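Long-range contact in flap endonuclease 1 (Desulfurococcus amylolyticus, PDB 3ORY), which probably cleaves branched DNA with 5' flaps, as flap endonucleases of the XPG family do in DNA replication and repair: residues Ile32-Asn44 and Ile174-Asp187. Numbering follows the deposited sequence.
Sequences ILHGKIIVIDGYN and IVKKGDAYASASQD
Strands 37-41 and 182-184 run parallel, their axes 33° apart, and Val39 sits between two rungs of the ladder: its N donates to Ala182 O (3.0 Å), and its O accepts from Ala184 N (2.8 Å). Asp41 N then donates to Ala184 O, and a water bridges that same oxygen to Asp41 O. Tyr181 N donates to Ile37 O (2.7 Å), in the carbonyl plane.

Val39 carries the packing on one face of the sheet, which it shares with Ser183. Its CG1 lies between the backbone N and the carbonyl carbon (chi1 58°), where it meets Val175 CG2 and Ala180 CB, the last at 3.9 Å, while CG2, anti to N, meets Ile174 CD1. Helix 167-176 thus covers this face before the chain turns back through a Schellman motif at Gly178. On the other face Ile38 spans two alanines, CG2 touching Ala184 CB at 3.6 Å and CD1 lying near Ala182 CB. The same CD1 meets the edge of the Tyr181 ring in its plane. Lys36, bent at chi2 (-76°), lays CD over a face of that ring, 3.9 Å from its centroid in a CH-pi contact, and NZ stays above it at cation-pi distance.

At the carboxyl end of strand 37-41, Asp41 accepts from Asn44 N at OD2 (3.0 Å), an N-cap for helix 42-52. Asn44 packs on Ser185, whose OG closes an ST turn with Asp187 N and also bonds Glu168. The carboxylates of Asp41 and Asp187 lie beside a phosphate ion, probably from the crystallisation liquor, with Glu168 close to both.

Neighbouring parallel strands with acidic residues at their carboxyl ends are characteristic of the PIN-like nuclease core of the XPG/FEN1 family, where such acidic clusters bind the catalytic metal ions; this cluster is consistent with that site.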
loop_
_atom_site.group_PDB
_atom_site.type_symbol
_atom_site.label_atom_id
_atom_site.label_comp_id
_atom_site.label_asym_id
_atom_site.label_seq_id
_atom_site.Cartn_x
_atom_site.Cartn_y
_atom_site.Cartn_z
ATOM N N ILE A 32 -2.818 11.638 16.307
ATOM C CA ILE A 32 -1.668 12.548 16.227
ATOM C C ILE A 32 -1.621 13.309 14.877
ATOM O O ILE A 32 -1.191 14.461 14.818
ATOM C CB ILE A 32 -0.325 11.826 16.585
ATOM C CG1 ILE A 32 -0.008 11.993 18.081
ATOM C CG2 ILE A 32 0.853 12.362 15.779
ATOM C CD1 ILE A 32 -0.470 10.844 18.964
ATOM N N LEU A 33 -2.116 12.671 13.816
ATOM C CA LEU A 33 -2.135 13.274 12.476
ATOM C C LEU A 33 -3.399 14.094 12.180
ATOM O O LEU A 33 -3.646 14.463 11.028
ATOM C CB LEU A 33 -1.953 12.189 11.404
ATOM C CG LEU A 33 -0.630 11.411 11.358
ATOM C CD1 LEU A 33 -0.759 10.185 10.450
ATOM C CD2 LEU A 33 0.526 12.292 10.909
ATOM N N HIS A 34 -4.188 14.387 13.215
ATOM C CA HIS A 34 -5.449 15.119 13.058
ATOM C C HIS A 34 -5.238 16.389 12.250
ATOM O O HIS A 34 -4.255 17.109 12.455
ATOM C CB HIS A 34 -6.068 15.465 14.426
ATOM C CG HIS A 34 -5.347 16.558 15.157
ATOM N ND1 HIS A 34 -5.642 17.894 14.976
ATOM C CD2 HIS A 34 -4.326 16.516 16.046
ATOM C CE1 HIS A 34 -4.841 18.626 15.730
ATOM N NE2 HIS A 34 -4.034 17.815 16.392
ATOM N N GLY A 35 -6.152 16.649 11.320
ATOM C CA GLY A 35 -6.082 17.833 10.468
ATOM C C GLY A 35 -5.186 17.717 9.243
ATOM O O GLY A 35 -5.232 18.580 8.372
ATOM N N LYS A 36 -4.369 16.663 9.165
ATOM C CA LYS A 36 -3.455 16.488 8.020
ATOM C C LYS A 36 -4.142 15.842 6.820
ATOM O O LYS A 36 -5.027 14.998 6.968
ATOM C CB LYS A 36 -2.206 15.684 8.407
ATOM C CG LYS A 36 -1.353 16.312 9.526
ATOM C CD LYS A 36 -0.524 17.489 9.027
ATOM C CE LYS A 36 -0.207 18.505 10.141
ATOM N NZ LYS A 36 0.288 17.860 11.388
ATOM N N ILE A 37 -3.728 16.260 5.630
ATOM C CA ILE A 37 -4.160 15.623 4.394
ATOM C C ILE A 37 -3.177 14.508 4.078
ATOM O O ILE A 37 -1.971 14.743 3.988
ATOM C CB ILE A 37 -4.241 16.631 3.226
ATOM C CG1 ILE A 37 -5.216 17.771 3.574
ATOM C CG2 ILE A 37 -4.640 15.905 1.905
ATOM C CD1 ILE A 37 -5.192 18.969 2.612
ATOM N N ILE A 38 -3.688 13.289 3.929
ATOM C CA ILE A 38 -2.840 12.138 3.628
ATOM C C ILE A 38 -3.257 11.569 2.284
ATOM O O ILE A 38 -4.442 11.271 2.070
ATOM C CB ILE A 38 -2.916 11.048 4.736
ATOM C CG1 ILE A 38 -2.507 11.605 6.105
ATOM C CG2 ILE A 38 -2.073 9.813 4.371
ATOM C CD1 ILE A 38 -1.089 12.085 6.203
ATOM N N VAL A 39 -2.300 11.448 1.366
ATOM C CA VAL A 39 -2.605 10.877 0.059
ATOM C C VAL A 39 -2.278 9.382 0.033
ATOM O O VAL A 39 -1.122 8.975 0.139
ATOM C CB VAL A 39 -1.994 11.696 -1.119
ATOM C CG1 VAL A 39 -0.485 11.817 -1.014
ATOM C CG2 VAL A 39 -2.414 11.115 -2.470
ATOM N N ILE A 40 -3.318 8.570 -0.106
ATOM C CA ILE A 40 -3.197 7.124 0.050
ATOM C C ILE A 40 -3.158 6.434 -1.301
ATOM O O ILE A 40 -4.093 6.560 -2.104
ATOM C CB ILE A 40 -4.378 6.554 0.886
ATOM C CG1 ILE A 40 -4.487 7.308 2.222
ATOM C CG2 ILE A 40 -4.214 5.031 1.101
ATOM C CD1 ILE A 40 -5.849 7.108 2.945
ATOM N N ASP A 41 -2.077 5.703 -1.562
ATOM C CA ASP A 41 -1.998 4.978 -2.812
ATOM C C ASP A 41 -3.126 3.961 -2.854
ATOM O O ASP A 41 -3.291 3.155 -1.931
ATOM C CB ASP A 41 -0.647 4.306 -2.999
ATOM C CG ASP A 41 -0.531 3.645 -4.344
ATOM O OD1 ASP A 41 -0.211 4.347 -5.328
ATOM O OD2 ASP A 41 -0.788 2.425 -4.423
ATOM N N GLY A 42 -3.917 4.048 -3.919
ATOM C CA GLY A 42 -5.145 3.275 -4.067
ATOM C C GLY A 42 -4.917 1.774 -4.183
ATOM O O GLY A 42 -5.458 1.011 -3.398
ATOM N N TYR A 43 -4.103 1.350 -5.147
ATOM C CA TYR A 43 -3.872 -0.088 -5.371
ATOM C C TYR A 43 -3.252 -0.737 -4.144
ATOM O O TYR A 43 -3.655 -1.833 -3.759
ATOM C CB TYR A 43 -3.004 -0.346 -6.629
ATOM C CG TYR A 43 -3.694 -0.081 -7.958
ATOM C CD1 TYR A 43 -4.931 0.564 -8.019
ATOM C CD2 TYR A 43 -3.087 -0.446 -9.163
ATOM C CE1 TYR A 43 -5.549 0.824 -9.249
ATOM C CE2 TYR A 43 -3.705 -0.197 -10.396
ATOM C CZ TYR A 43 -4.929 0.441 -10.426
ATOM O OH TYR A 43 -5.545 0.712 -11.630
ATOM N N ASN A 44 -2.280 -0.068 -3.521
ATOM C CA ASN A 44 -1.619 -0.662 -2.365
ATOM C C ASN A 44 -2.606 -0.877 -1.223
ATOM O O ASN A 44 -2.600 -1.934 -0.590
ATOM C CB ASN A 44 -0.429 0.172 -1.877
ATOM C CG ASN A 44 0.530 -0.636 -1.055
ATOM O OD1 ASN A 44 1.492 -1.217 -1.590
ATOM N ND2 ASN A 44 0.283 -0.707 0.250
ATOM N N ILE A 174 2.002 15.045 -5.261
ATOM C CA ILE A 174 1.034 15.795 -4.456
ATOM C C ILE A 174 1.666 16.314 -3.143
ATOM O O ILE A 174 1.445 17.474 -2.739
ATOM C CB ILE A 174 -0.251 14.950 -4.203
ATOM C CG1 ILE A 174 -0.997 14.738 -5.532
ATOM C CG2 ILE A 174 -1.173 15.617 -3.173
ATOM C CD1 ILE A 174 -2.078 13.617 -5.491
ATOM N N VAL A 175 2.463 15.475 -2.492
ATOM C CA VAL A 175 3.174 15.911 -1.287
ATOM C C VAL A 175 4.232 16.979 -1.619
ATOM O O VAL A 175 4.342 17.972 -0.899
ATOM C CB VAL A 175 3.811 14.733 -0.514
ATOM C CG1 VAL A 175 4.429 15.231 0.799
ATOM C CG2 VAL A 175 2.761 13.661 -0.204
ATOM N N LYS A 176 4.983 16.775 -2.710
ATOM C CA LYS A 176 5.963 17.766 -3.198
ATOM C C LYS A 176 5.346 19.145 -3.397
ATOM O O LYS A 176 5.968 20.168 -3.072
ATOM C CB LYS A 176 6.563 17.335 -4.531
ATOM C CG LYS A 176 7.636 16.269 -4.464
ATOM C CD LYS A 176 8.181 16.052 -5.875
ATOM C CE LYS A 176 9.055 14.831 -5.981
ATOM N NZ LYS A 176 9.745 14.798 -7.303
ATOM N N LYS A 177 4.132 19.165 -3.949
ATOM C CA LYS A 177 3.415 20.408 -4.241
ATOM C C LYS A 177 2.836 21.092 -2.996
ATOM O O LYS A 177 2.290 22.184 -3.093
ATOM C CB LYS A 177 2.286 20.152 -5.258
ATOM C CG LYS A 177 2.752 19.730 -6.655
ATOM C CD LYS A 177 3.758 20.701 -7.267
ATOM C CE LYS A 177 3.068 21.879 -7.934
ATOM N NZ LYS A 177 4.067 22.936 -8.286
ATOM N N GLY A 178 2.944 20.444 -1.839
ATOM C CA GLY A 178 2.347 20.965 -0.600
ATOM C C GLY A 178 0.843 20.761 -0.538
ATOM O O GLY A 178 0.145 21.473 0.183
ATOM N N ASP A 179 0.340 19.783 -1.290
ATOM C CA ASP A 179 -1.099 19.532 -1.360
ATOM C C ASP A 179 -1.527 18.355 -0.490
ATOM O O ASP A 179 -2.705 18.022 -0.428
ATOM C CB ASP A 179 -1.557 19.348 -2.814
ATOM C CG ASP A 179 -1.515 20.644 -3.609
ATOM O OD1 ASP A 179 -1.693 21.725 -3.018
ATOM O OD2 ASP A 179 -1.290 20.591 -4.829
ATOM N N ALA A 180 -0.550 17.719 0.152
ATOM C CA ALA A 180 -0.785 16.705 1.171
ATOM C C ALA A 180 0.411 16.709 2.091
ATOM O O ALA A 180 1.500 17.120 1.701
ATOM C CB ALA A 180 -0.974 15.314 0.559
ATOM N N TYR A 181 0.196 16.251 3.317
ATOM C CA TYR A 181 1.245 16.185 4.314
ATOM C C TYR A 181 2.209 15.029 4.035
ATOM O O TYR A 181 3.421 15.167 4.201
ATOM C CB TYR A 181 0.626 16.053 5.708
ATOM C CG TYR A 181 1.626 15.765 6.792
ATOM C CD1 TYR A 181 2.471 16.767 7.279
ATOM C CD2 TYR A 181 1.732 14.486 7.335
ATOM C CE1 TYR A 181 3.407 16.490 8.295
ATOM C CE2 TYR A 181 2.647 14.200 8.333
ATOM C CZ TYR A 181 3.479 15.197 8.808
ATOM O OH TYR A 181 4.377 14.879 9.796
ATOM N N ALA A 182 1.665 13.892 3.612
ATOM C CA ALA A 182 2.461 12.690 3.396
ATOM C C ALA A 182 1.731 11.745 2.466
ATOM O O ALA A 182 0.520 11.838 2.320
ATOM C CB ALA A 182 2.752 12.000 4.732
ATOM N N SER A 183 2.482 10.855 1.819
ATOM C CA SER A 183 1.913 9.767 1.043
ATOM C C SER A 183 1.759 8.590 1.996
ATOM O O SER A 183 2.407 8.553 3.049
ATOM C CB SER A 183 2.810 9.406 -0.164
ATOM O OG SER A 183 4.171 9.287 0.221
ATOM N N ALA A 184 0.880 7.655 1.661
ATOM C CA ALA A 184 0.642 6.503 2.522
ATOM C C ALA A 184 0.550 5.232 1.705
ATOM O O ALA A 184 -0.213 5.154 0.722
ATOM C CB ALA A 184 -0.627 6.700 3.383
ATOM N N SER A 185 1.319 4.234 2.131
ATOM C CA SER A 185 1.427 2.952 1.429
ATOM C C SER A 185 2.253 2.018 2.296
ATOM O O SER A 185 2.950 2.480 3.194
ATOM C CB SER A 185 2.157 3.155 0.093
ATOM O OG SER A 185 2.250 1.935 -0.623
ATOM N N GLN A 186 2.187 0.713 2.027
ATOM C CA GLN A 186 3.098 -0.245 2.658
ATOM C C GLN A 186 4.439 -0.313 1.939
ATOM O O GLN A 186 5.461 -0.622 2.554
ATOM C CB GLN A 186 2.478 -1.647 2.765
ATOM C CG GLN A 186 1.326 -1.746 3.763
ATOM C CD GLN A 186 1.642 -1.103 5.097
ATOM O OE1 GLN A 186 1.126 -0.032 5.416
ATOM N NE2 GLN A 186 2.518 -1.732 5.866
ATOM N N ASP A 187 4.465 -0.001 0.646
ATOM C CA ASP A 187 5.753 0.014 -0.020
ATOM C C ASP A 187 6.388 1.404 0.028
ATOM O O ASP A 187 5.784 2.381 0.501
ATOM C CB ASP A 187 5.700 -0.583 -1.437
ATOM C CG ASP A 187 4.780 0.168 -2.359
ATOM O OD1 ASP A 187 4.725 1.412 -2.275
ATOM O OD2 ASP A 187 4.106 -0.506 -3.172
HETATM O O HOH W 1 -1.724 2.821 0.185
#